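Local coordinates for protein yahD a copper inducible hydrolase (PDB 3OG9), which is a copper-inducible alpha/beta hydrolase, probably with hydrolytic activity, and binds D-malate in a pocket, at residues A[5-10]-A[94-99]; A[18-23]-A[46-51]; A[104-109]-A[128-133]. All blocks are in the same frame, centred on the assembly; numbering follows the deposited sequence.

Contact 1: residues A[5-10]-A[94-99]; sequences TDYVFK and AEKHDL
Tyr7, Phe9 and His97 form an aromatic cluster at the surface of this alpha/beta hydrolase, where the outermost strand 7-10 of the central sheet meets the C-terminal end of helix 76-97. The imidazole of His97 lies flat over the Phe9 ring in an offset stack, centroids 4.2 Å apart and planes only 9° from parallel. The two side chains slide past each other in opposite directions, which puts each CB over the other's ring: His97 CB stands 3.9 Å from the centroid of Phe9, and Phe9 CB makes the matching CH-pi contact with the imidazole. The other face of the imidazole is covered by CG of Lys96, so the ring is sandwiched between an aromatic and an aliphatic neighbour. Tyr7 reaches the His97 ring tip to tip at its edge, its OH hydrogen-bonded to His97 NE2 at 2.9 Å. The same hydroxyl accepts a bond from Lys96 NZ at 2.6 Å, the ammonium lying in the plane of the phenol. Lys96 gets there with CG anti to the backbone N (chi1 179°) and an extended chain. Two partners thus grip Tyr7 OH, and a nearby ammonium would be expected to polarise it. Behind His97 the helix ends in a Schellman motif at Asp98, with positive phi, and the chain turns so that Leu99 CD2 rests 3.8 Å from Phe9 CE1.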
loop_
_atom_site.group_PDB
_atom_site.type_symbol
_atom_site.label_atom_id
_atom_site.label_comp_id
_atom_site.label_asym_id
_atom_site.label_seq_id
_atom_site.Cartn_x
_atom_site.Cartn_y
_atom_site.Cartn_z
ATOM N N THR A 5 16.460 7.297 7.998
ATOM C CA THR A 5 15.234 7.111 7.233
ATOM C C THR A 5 14.949 8.272 6.306
ATOM O O THR A 5 14.893 9.431 6.715
ATOM C CB THR A 5 14.031 6.888 8.150
ATOM O OG1 THR A 5 14.379 5.897 9.129
ATOM C CG2 THR A 5 12.782 6.413 7.329
ATOM N N ASP A 6 14.746 7.932 5.042
ATOM C CA ASP A 6 14.289 8.885 4.052
ATOM C C ASP A 6 12.769 8.961 4.073
ATOM O O ASP A 6 12.092 7.971 3.771
ATOM C CB ASP A 6 14.792 8.424 2.693
ATOM C CG ASP A 6 16.309 8.433 2.629
ATOM O OD1 ASP A 6 16.848 9.528 2.845
ATOM O OD2 ASP A 6 16.938 7.357 2.415
ATOM N N TYR A 7 12.241 10.116 4.473
ATOM C CA TYR A 7 10.774 10.287 4.569
ATOM C C TYR A 7 10.354 11.743 4.369
ATOM O O TYR A 7 11.165 12.653 4.536
ATOM C CB TYR A 7 10.223 9.686 5.872
ATOM C CG TYR A 7 10.333 10.561 7.101
ATOM C CD1 TYR A 7 9.271 11.368 7.497
ATOM C CD2 TYR A 7 11.517 10.589 7.862
ATOM C CE1 TYR A 7 9.375 12.197 8.641
ATOM C CE2 TYR A 7 11.632 11.402 8.982
ATOM C CZ TYR A 7 10.564 12.185 9.380
ATOM O OH TYR A 7 10.689 12.978 10.503
ATOM N N VAL A 8 9.097 11.960 3.967
ATOM C CA VAL A 8 8.465 13.296 3.975
ATOM C C VAL A 8 7.337 13.306 4.998
ATOM O O VAL A 8 6.533 12.357 5.051
ATOM C CB VAL A 8 7.824 13.601 2.583
ATOM C CG1 VAL A 8 6.965 14.893 2.607
ATOM C CG2 VAL A 8 8.866 13.706 1.544
ATOM N N PHE A 9 7.248 14.374 5.786
ATOM C CA PHE A 9 6.031 14.641 6.560
ATOM C C PHE A 9 5.460 16.016 6.171
ATOM O O PHE A 9 6.206 16.982 6.066
ATOM C CB PHE A 9 6.276 14.540 8.062
ATOM C CG PHE A 9 5.097 15.005 8.879
ATOM C CD1 PHE A 9 3.940 14.238 8.939
ATOM C CD2 PHE A 9 5.111 16.234 9.500
ATOM C CE1 PHE A 9 2.834 14.668 9.649
ATOM C CE2 PHE A 9 4.008 16.666 10.213
ATOM C CZ PHE A 9 2.868 15.886 10.275
ATOM N N LYS A 10 4.163 16.083 5.894
ATOM C CA LYS A 10 3.508 17.354 5.589
ATOM C C LYS A 10 2.291 17.464 6.474
ATOM O O LYS A 10 1.367 16.643 6.367
ATOM C CB LYS A 10 3.066 17.435 4.137
ATOM C CG LYS A 10 4.130 17.743 3.122
ATOM C CD LYS A 10 3.505 17.492 1.740
ATOM C CE LYS A 10 4.008 18.437 0.685
ATOM N NZ LYS A 10 3.021 19.462 0.250
ATOM N N ALA A 94 5.010 8.253 13.800
ATOM C CA ALA A 94 3.660 8.699 14.264
ATOM C C ALA A 94 3.783 9.344 15.647
ATOM O O ALA A 94 3.160 10.359 15.943
ATOM C CB ALA A 94 2.683 7.554 14.291
ATOM N N GLU A 95 4.619 8.731 16.476
ATOM C CA GLU A 95 5.066 9.292 17.737
ATOM C C GLU A 95 5.647 10.708 17.587
ATOM O O GLU A 95 5.142 11.675 18.192
ATOM C CB GLU A 95 6.138 8.360 18.297
ATOM C CG GLU A 95 5.675 7.599 19.448
ATOM C CD GLU A 95 5.525 8.534 20.621
ATOM O OE1 GLU A 95 4.363 8.771 21.061
ATOM O OE2 GLU A 95 6.581 9.054 21.063
ATOM N N LYS A 96 6.694 10.818 16.778
ATOM C CA LYS A 96 7.373 12.092 16.498
ATOM C C LYS A 96 6.431 13.170 15.965
ATOM O O LYS A 96 6.588 14.350 16.301
ATOM C CB LYS A 96 8.540 11.849 15.521
ATOM C CG LYS A 96 9.374 13.080 15.076
ATOM C CD LYS A 96 10.600 12.604 14.258
ATOM C CE LYS A 96 11.322 13.729 13.489
ATOM N NZ LYS A 96 12.352 13.145 12.537
ATOM N N HIS A 97 5.464 12.793 15.125
ATOM C CA HIS A 97 4.615 13.795 14.482
ATOM C C HIS A 97 3.178 13.841 15.032
ATOM O O HIS A 97 2.304 14.473 14.444
ATOM C CB HIS A 97 4.673 13.676 12.938
ATOM C CG HIS A 97 6.044 13.896 12.379
ATOM N ND1 HIS A 97 6.717 15.095 12.506
ATOM C CD2 HIS A 97 6.889 13.060 11.733
ATOM C CE1 HIS A 97 7.915 14.990 11.957
ATOM N NE2 HIS A 97 8.050 13.762 11.492
ATOM N N ASP A 98 2.946 13.175 16.158
ATOM C CA ASP A 98 1.613 13.128 16.788
ATOM C C ASP A 98 0.493 12.636 15.900
ATOM O O ASP A 98 -0.573 13.248 15.848
ATOM C CB ASP A 98 1.220 14.500 17.337
ATOM C CG ASP A 98 1.680 14.678 18.733
ATOM O OD1 ASP A 98 1.027 14.084 19.636
ATOM O OD2 ASP A 98 2.701 15.375 18.921
ATOM N N LEU A 99 0.746 11.535 15.201
ATOM C CA LEU A 99 -0.250 10.935 14.331
ATOM C C LEU A 99 -0.783 9.693 15.031
ATOM O O LEU A 99 -0.079 9.061 15.811
ATOM C CB LEU A 99 0.387 10.566 12.978
ATOM C CG LEU A 99 1.291 11.631 12.323
ATOM C CD1 LEU A 99 1.905 11.144 10.978
ATOM C CD2 LEU A 99 0.521 12.929 12.120
#

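Contact 2: residues A[18-23]-A[46-51]; sequences PLLLLH and LSIRGR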
loop_
_atom_site.group_PDB
_atom_site.type_symbol
_atom_site.label_atom_id
_atom_site.label_comp_id
_atom_site.label_asym_id
_atom_site.label_seq_id
_atom_site.Cartn_x
_atom_site.Cartn_y
_atom_site.Cartn_z
ATOM N N PRO A 18 -4.370 10.555 9.149
ATOM C CA PRO A 18 -3.101 10.652 8.455
ATOM C C PRO A 18 -3.059 9.680 7.283
ATOM O O PRO A 18 -3.716 8.621 7.310
ATOM C CB PRO A 18 -2.095 10.254 9.535
ATOM C CG PRO A 18 -2.857 9.271 10.392
ATOM C CD PRO A 18 -4.269 9.798 10.410
ATOM N N LEU A 19 -2.296 10.048 6.261
ATOM C CA LEU A 19 -2.067 9.177 5.105
ATOM C C LEU A 19 -0.661 8.638 5.182
ATOM O O LEU A 19 0.274 9.408 5.419
ATOM C CB LEU A 19 -2.227 9.985 3.802
ATOM C CG LEU A 19 -3.453 10.895 3.728
ATOM C CD1 LEU A 19 -3.373 11.689 2.452
ATOM C CD2 LEU A 19 -4.786 10.104 3.840
ATOM N N LEU A 20 -0.489 7.324 4.996
ATOM C CA LEU A 20 0.871 6.745 4.840
ATOM C C LEU A 20 1.080 6.415 3.359
ATOM O O LEU A 20 0.350 5.602 2.812
ATOM C CB LEU A 20 1.021 5.440 5.655
ATOM C CG LEU A 20 2.377 4.719 5.491
ATOM C CD1 LEU A 20 3.484 5.562 6.131
ATOM C CD2 LEU A 20 2.400 3.258 6.061
ATOM N N LEU A 21 2.060 7.035 2.707
ATOM C CA LEU A 21 2.269 6.802 1.280
ATOM C C LEU A 21 3.423 5.852 1.048
ATOM O O LEU A 21 4.486 5.995 1.666
ATOM C CB LEU A 21 2.571 8.133 0.541
ATOM C CG LEU A 21 1.670 9.310 0.858
ATOM C CD1 LEU A 21 2.042 10.462 -0.072
ATOM C CD2 LEU A 21 0.136 8.960 0.810
ATOM N N LEU A 22 3.210 4.909 0.134
ATOM C CA LEU A 22 4.212 3.916 -0.187
ATOM C C LEU A 22 4.349 3.870 -1.691
ATOM O O LEU A 22 3.369 3.674 -2.404
ATOM C CB LEU A 22 3.827 2.558 0.411
ATOM C CG LEU A 22 3.631 2.570 1.936
ATOM C CD1 LEU A 22 2.969 1.308 2.396
ATOM C CD2 LEU A 22 4.994 2.757 2.639
ATOM N N HIS A 23 5.576 4.090 -2.151
ATOM C CA HIS A 23 5.904 4.239 -3.595
ATOM C C HIS A 23 6.040 2.921 -4.367
ATOM O O HIS A 23 6.125 1.845 -3.764
ATOM C CB HIS A 23 7.204 5.078 -3.746
ATOM C CG HIS A 23 8.420 4.446 -3.120
ATOM N ND1 HIS A 23 9.075 3.368 -3.682
ATOM C CD2 HIS A 23 9.083 4.726 -1.973
ATOM C CE1 HIS A 23 10.093 3.019 -2.913
ATOM N NE2 HIS A 23 10.126 3.834 -1.877
ATOM N N LEU A 46 2.370 11.230 5.710
ATOM C CA LEU A 46 3.627 10.607 6.051
ATOM C C LEU A 46 4.034 9.684 4.897
ATOM O O LEU A 46 3.285 8.794 4.529
ATOM C CB LEU A 46 3.477 9.770 7.328
ATOM C CG LEU A 46 4.820 9.221 7.864
ATOM C CD1 LEU A 46 5.796 10.350 8.208
ATOM C CD2 LEU A 46 4.526 8.361 9.083
ATOM N N SER A 47 5.216 9.904 4.331
ATOM C CA SER A 47 5.650 9.113 3.158
ATOM C C SER A 47 7.042 8.591 3.417
ATOM O O SER A 47 7.953 9.380 3.592
ATOM C CB SER A 47 5.647 10.007 1.908
ATOM O OG SER A 47 5.946 9.251 0.739
ATOM N N ILE A 48 7.213 7.265 3.445
ATOM C CA ILE A 48 8.482 6.648 3.840
ATOM C C ILE A 48 9.099 5.845 2.667
ATOM O O ILE A 48 8.410 4.994 2.077
ATOM C CB ILE A 48 8.273 5.683 5.064
ATOM C CG1 ILE A 48 7.759 6.441 6.304
ATOM C CG2 ILE A 48 9.579 4.903 5.403
ATOM C CD1 ILE A 48 7.174 5.511 7.379
ATOM N N ARG A 49 10.373 6.115 2.348
ATOM C CA ARG A 49 11.077 5.416 1.269
ATOM C C ARG A 49 11.439 3.989 1.683
ATOM O O ARG A 49 11.824 3.752 2.813
ATOM C CB ARG A 49 12.369 6.161 0.873
ATOM C CG ARG A 49 12.988 5.686 -0.478
ATOM C CD ARG A 49 14.435 6.116 -0.597
ATOM N NE ARG A 49 14.546 7.569 -0.679
ATOM C CZ ARG A 49 15.680 8.238 -0.867
ATOM N NH1 ARG A 49 16.835 7.591 -1.005
ATOM N NH2 ARG A 49 15.658 9.563 -0.928
ATOM N N GLY A 50 11.336 3.053 0.752
ATOM C CA GLY A 50 11.798 1.689 0.973
ATOM C C GLY A 50 13.311 1.693 1.183
ATOM O O GLY A 50 14.025 2.569 0.685
ATOM N N ARG A 51 13.801 0.703 1.920
ATOM C CA ARG A 51 15.220 0.636 2.291
ATOM C C ARG A 51 16.082 -0.123 1.273
ATOM O O ARG A 51 17.305 -0.065 1.356
ATOM C CB ARG A 51 15.357 -0.055 3.636
ATOM C CG ARG A 51 14.892 0.780 4.794
ATOM C CD ARG A 51 15.579 0.311 6.082
ATOM N NE ARG A 51 15.348 -1.103 6.369
ATOM C CZ ARG A 51 15.833 -1.707 7.445
ATOM N NH1 ARG A 51 16.539 -0.999 8.316
ATOM N NH2 ARG A 51 15.625 -2.992 7.654
HETATM O O HOH W 1 6.578 6.763 -0.245
#
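Leu20 and Leu21 pair with Leu46 and Ser47 as parallel neighbours in the sheet of the alpha/beta hydrolase fold, strands 19-22 and 45-48 being joined through helix 33-39 in a beta-alpha-beta unit. The tight part is the start of the ladder. Leu46 N gives a nearly straight bond to Leu19 O at 2.8 Å, and Leu46 O takes Leu21 N at the same length. On the face bearing Leu20, Leu46 and Ile48, covered by helix 76-97, Leu20 CD1 meets Ile48 CD1 at 3.9 Å, its chi2 of 68° placing that methyl. Further on the strands part: Ile48 N reaches Leu21 O only weakly, at 3.5 Å. A water enters on the Ser47 face, donating to Leu21 O and, at 2.7 Å, to Ser47 OG, which also bonds to Glu29 O. Beyond the strand ends, His23 restores the link with its ring, which stacks on Tyr60 and lies about 5 Å from the side chain of the malate-binding Asn111. His23 NE2 accepts from Gly50 N at 3.0 Å; the bond is almost straight (178°), with Gly50 N lying 21° out of the imidazole plane. Arg49 CA sits at the ring edge, in plane. An alanine here would probably leave the Gly50 N-H without its acceptor and open a gap beside Arg49 and Tyr60. Arg49 NE forms a salt bridge with Glu29 OE1.

Contact 3: residues A[104-109]-A[128-133]; sequences MIAIGY and DKIIAF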
loop_
_atom_site.group_PDB
_atom_site.type_symbol
_atom_site.label_atom_id
_atom_site.label_comp_id
_atom_site.label_asym_id
_atom_site.label_seq_id
_atom_site.Cartn_x
_atom_site.Cartn_y
_atom_site.Cartn_z
ATOM N N MET A 104 -4.917 5.787 10.410
ATOM C CA MET A 104 -4.118 5.864 9.202
ATOM C C MET A 104 -4.765 5.232 7.958
ATOM O O MET A 104 -5.355 4.135 7.997
ATOM C CB MET A 104 -2.741 5.256 9.488
ATOM C CG MET A 104 -1.635 5.776 8.637
ATOM S SD MET A 104 -0.034 5.424 9.472
ATOM C CE MET A 104 0.366 6.934 10.344
ATOM N N ILE A 105 -4.643 5.959 6.849
ATOM C CA ILE A 105 -5.113 5.505 5.545
ATOM C C ILE A 105 -3.848 5.270 4.727
ATOM O O ILE A 105 -3.117 6.205 4.452
ATOM C CB ILE A 105 -5.973 6.543 4.861
ATOM C CG1 ILE A 105 -7.237 6.849 5.681
ATOM C CG2 ILE A 105 -6.389 6.080 3.426
ATOM C CD1 ILE A 105 -7.881 8.184 5.204
ATOM N N ALA A 106 -3.583 4.015 4.384
ATOM C CA ALA A 106 -2.439 3.692 3.526
ATOM C C ALA A 106 -2.834 3.885 2.100
ATOM O O ALA A 106 -3.916 3.430 1.681
ATOM C CB ALA A 106 -1.949 2.239 3.733
ATOM N N ILE A 107 -1.960 4.581 1.366
ATOM C CA ILE A 107 -2.116 4.799 -0.078
ATOM C C ILE A 107 -0.822 4.326 -0.716
ATOM O O ILE A 107 0.243 4.890 -0.464
ATOM C CB ILE A 107 -2.371 6.296 -0.426
ATOM C CG1 ILE A 107 -3.624 6.836 0.314
ATOM C CG2 ILE A 107 -2.548 6.446 -1.963
ATOM C CD1 ILE A 107 -3.859 8.341 0.147
ATOM N N GLY A 108 -0.900 3.258 -1.501
ATOM C CA GLY A 108 0.296 2.682 -2.098
ATOM C C GLY A 108 0.085 2.447 -3.570
ATOM O O GLY A 108 -1.061 2.315 -4.058
ATOM N N TYR A 109 1.187 2.367 -4.293
ATOM C CA TYR A 109 1.131 2.056 -5.709
ATOM C C TYR A 109 2.117 0.908 -5.958
ATOM O O TYR A 109 3.280 1.015 -5.579
ATOM C CB TYR A 109 1.513 3.300 -6.501
ATOM C CG TYR A 109 1.726 3.094 -7.994
ATOM C CD1 TYR A 109 0.985 2.150 -8.710
ATOM C CD2 TYR A 109 2.674 3.859 -8.679
ATOM C CE1 TYR A 109 1.179 1.972 -10.087
ATOM C CE2 TYR A 109 2.876 3.695 -10.049
ATOM C CZ TYR A 109 2.140 2.742 -10.737
ATOM O OH TYR A 109 2.353 2.585 -12.089
ATOM N N ASP A 128 -6.682 2.052 9.300
ATOM C CA ASP A 128 -8.130 2.217 9.243
ATOM C C ASP A 128 -8.678 1.816 7.863
ATOM O O ASP A 128 -9.712 1.132 7.763
ATOM C CB ASP A 128 -8.523 3.654 9.578
ATOM C CG ASP A 128 -10.030 3.837 9.581
ATOM O OD1 ASP A 128 -10.697 3.088 10.326
ATOM O OD2 ASP A 128 -10.537 4.694 8.824
ATOM N N LYS A 129 -7.979 2.262 6.808
ATOM C CA LYS A 129 -8.353 1.969 5.408
ATOM C C LYS A 129 -7.100 1.792 4.570
ATOM O O LYS A 129 -6.021 2.246 4.972
ATOM C CB LYS A 129 -9.092 3.143 4.784
ATOM C CG LYS A 129 -10.391 3.458 5.402
ATOM C CD LYS A 129 -11.056 4.587 4.705
ATOM C CE LYS A 129 -12.412 4.764 5.299
ATOM N NZ LYS A 129 -12.366 5.178 6.737
ATOM N N ILE A 130 -7.252 1.139 3.408
ATOM C CA ILE A 130 -6.165 1.021 2.429
ATOM C C ILE A 130 -6.681 1.362 1.038
ATOM O O ILE A 130 -7.759 0.941 0.644
ATOM C CB ILE A 130 -5.589 -0.425 2.409
ATOM C CG1 ILE A 130 -4.898 -0.738 3.740
ATOM C CG2 ILE A 130 -4.560 -0.617 1.237
ATOM C CD1 ILE A 130 -4.099 -2.034 3.718
ATOM N N ILE A 131 -5.902 2.150 0.309
ATOM C CA ILE A 131 -6.122 2.405 -1.098
ATOM C C ILE A 131 -4.893 1.816 -1.769
ATOM O O ILE A 131 -3.768 2.325 -1.585
ATOM C CB ILE A 131 -6.233 3.933 -1.360
ATOM C CG1 ILE A 131 -7.516 4.453 -0.692
ATOM C CG2 ILE A 131 -6.262 4.259 -2.897
ATOM C CD1 ILE A 131 -7.727 5.951 -0.695
ATOM N N ALA A 132 -5.094 0.729 -2.524
ATOM C CA ALA A 132 -3.961 0.015 -3.166
ATOM C C ALA A 132 -4.101 0.096 -4.672
ATOM O O ALA A 132 -4.993 -0.531 -5.223
ATOM C CB ALA A 132 -3.954 -1.455 -2.757
ATOM N N PHE A 133 -3.244 0.862 -5.337
ATOM C CA PHE A 133 -3.254 0.911 -6.804
ATOM C C PHE A 133 -2.361 -0.148 -7.399
ATOM O O PHE A 133 -1.151 -0.178 -7.125
ATOM C CB PHE A 133 -2.837 2.282 -7.319
ATOM C CG PHE A 133 -3.713 3.423 -6.826
ATOM C CD1 PHE A 133 -5.029 3.562 -7.268
ATOM C CD2 PHE A 133 -3.203 4.386 -5.942
ATOM C CE1 PHE A 133 -5.843 4.643 -6.807
ATOM C CE2 PHE A 133 -4.012 5.466 -5.484
ATOM C CZ PHE A 133 -5.314 5.590 -5.915
#
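Ala106 and Ile131 are linked by the shortest bond in a parallel ladder between strands 105-109 and 129-133, a beta-alpha-beta unit at the centre of the alpha/beta hydrolase sheet whose crossover is helix 111-121. Ile131 N donates to Ala106 O at 2.7 Å, nearly straight. The other rungs alternate in the usual parallel way: Ala106 N to Lys129 O, Gly108 N to Ile131 O, and Phe133 N to Gly108 O at 2.9 Å. Four rungs therefore satisfy the N-H and C=O of both Ala106 and Gly108. At the ladder's start, Met104 O is shared: Asp128 N takes it at 2.8 Å, whereas Lys129 N offers a weaker bond at 3.4 Å. CA-H groups approach four of the carbonyls, among them Ile107 CA to Ile131 O at 3.3 Å. The charged pair at this end lies within segment 128-133, at the start of the strand, Lys129 NZ meeting Asp128 OD2 on the syn side at 2.8 Å.

At the far end the ring of Tyr109 crosses the Phe133 side chain at about a right angle. Its CD1 edge comes 3.5 Å from Phe133 O, which lies in the ring plane. Tyr109 OH bonds to Leu193 N and to the carbonyl O of the malate-binding His191. Phe133 runs beside Ile107, CE2 to CG2 3.9 Å apart. Gly108 begins the GxSxG sequence consistent with a nucleophile elbow, followed by the malate-binding Ser110. Helix 195-208 packs on Ile131 and Phe133, helix 111-121 covers Ile130 and Ala132 on the other face, and strand 19-22 bonds to the other edge of strand 105-109 through Ile105, Ile107 and Tyr109.

The three contacts step across one mixed sheet, from its outermost strand 7-10 to strand 129-133 near its middle. Contacts 1 and 2 have centres about 9 Å apart and meet where strand 7-10 runs antiparallel to strand 45-48, Val8 N lying 2.8 Å from Ser47 O. Contact 2 adjoins contact 3, about 10 Å away centre to centre, through the neighbouring strands 19-22 and 105-109. Contacts 1 and 3 are about 17 Å apart and do not touch. Along the chain contact 2 is nested within the loop closed by contact 1, and contact 3 follows. The peripheral contact joins the end of helix 76-97 to the edge strand, while the two inner ones lead toward the malate pocket.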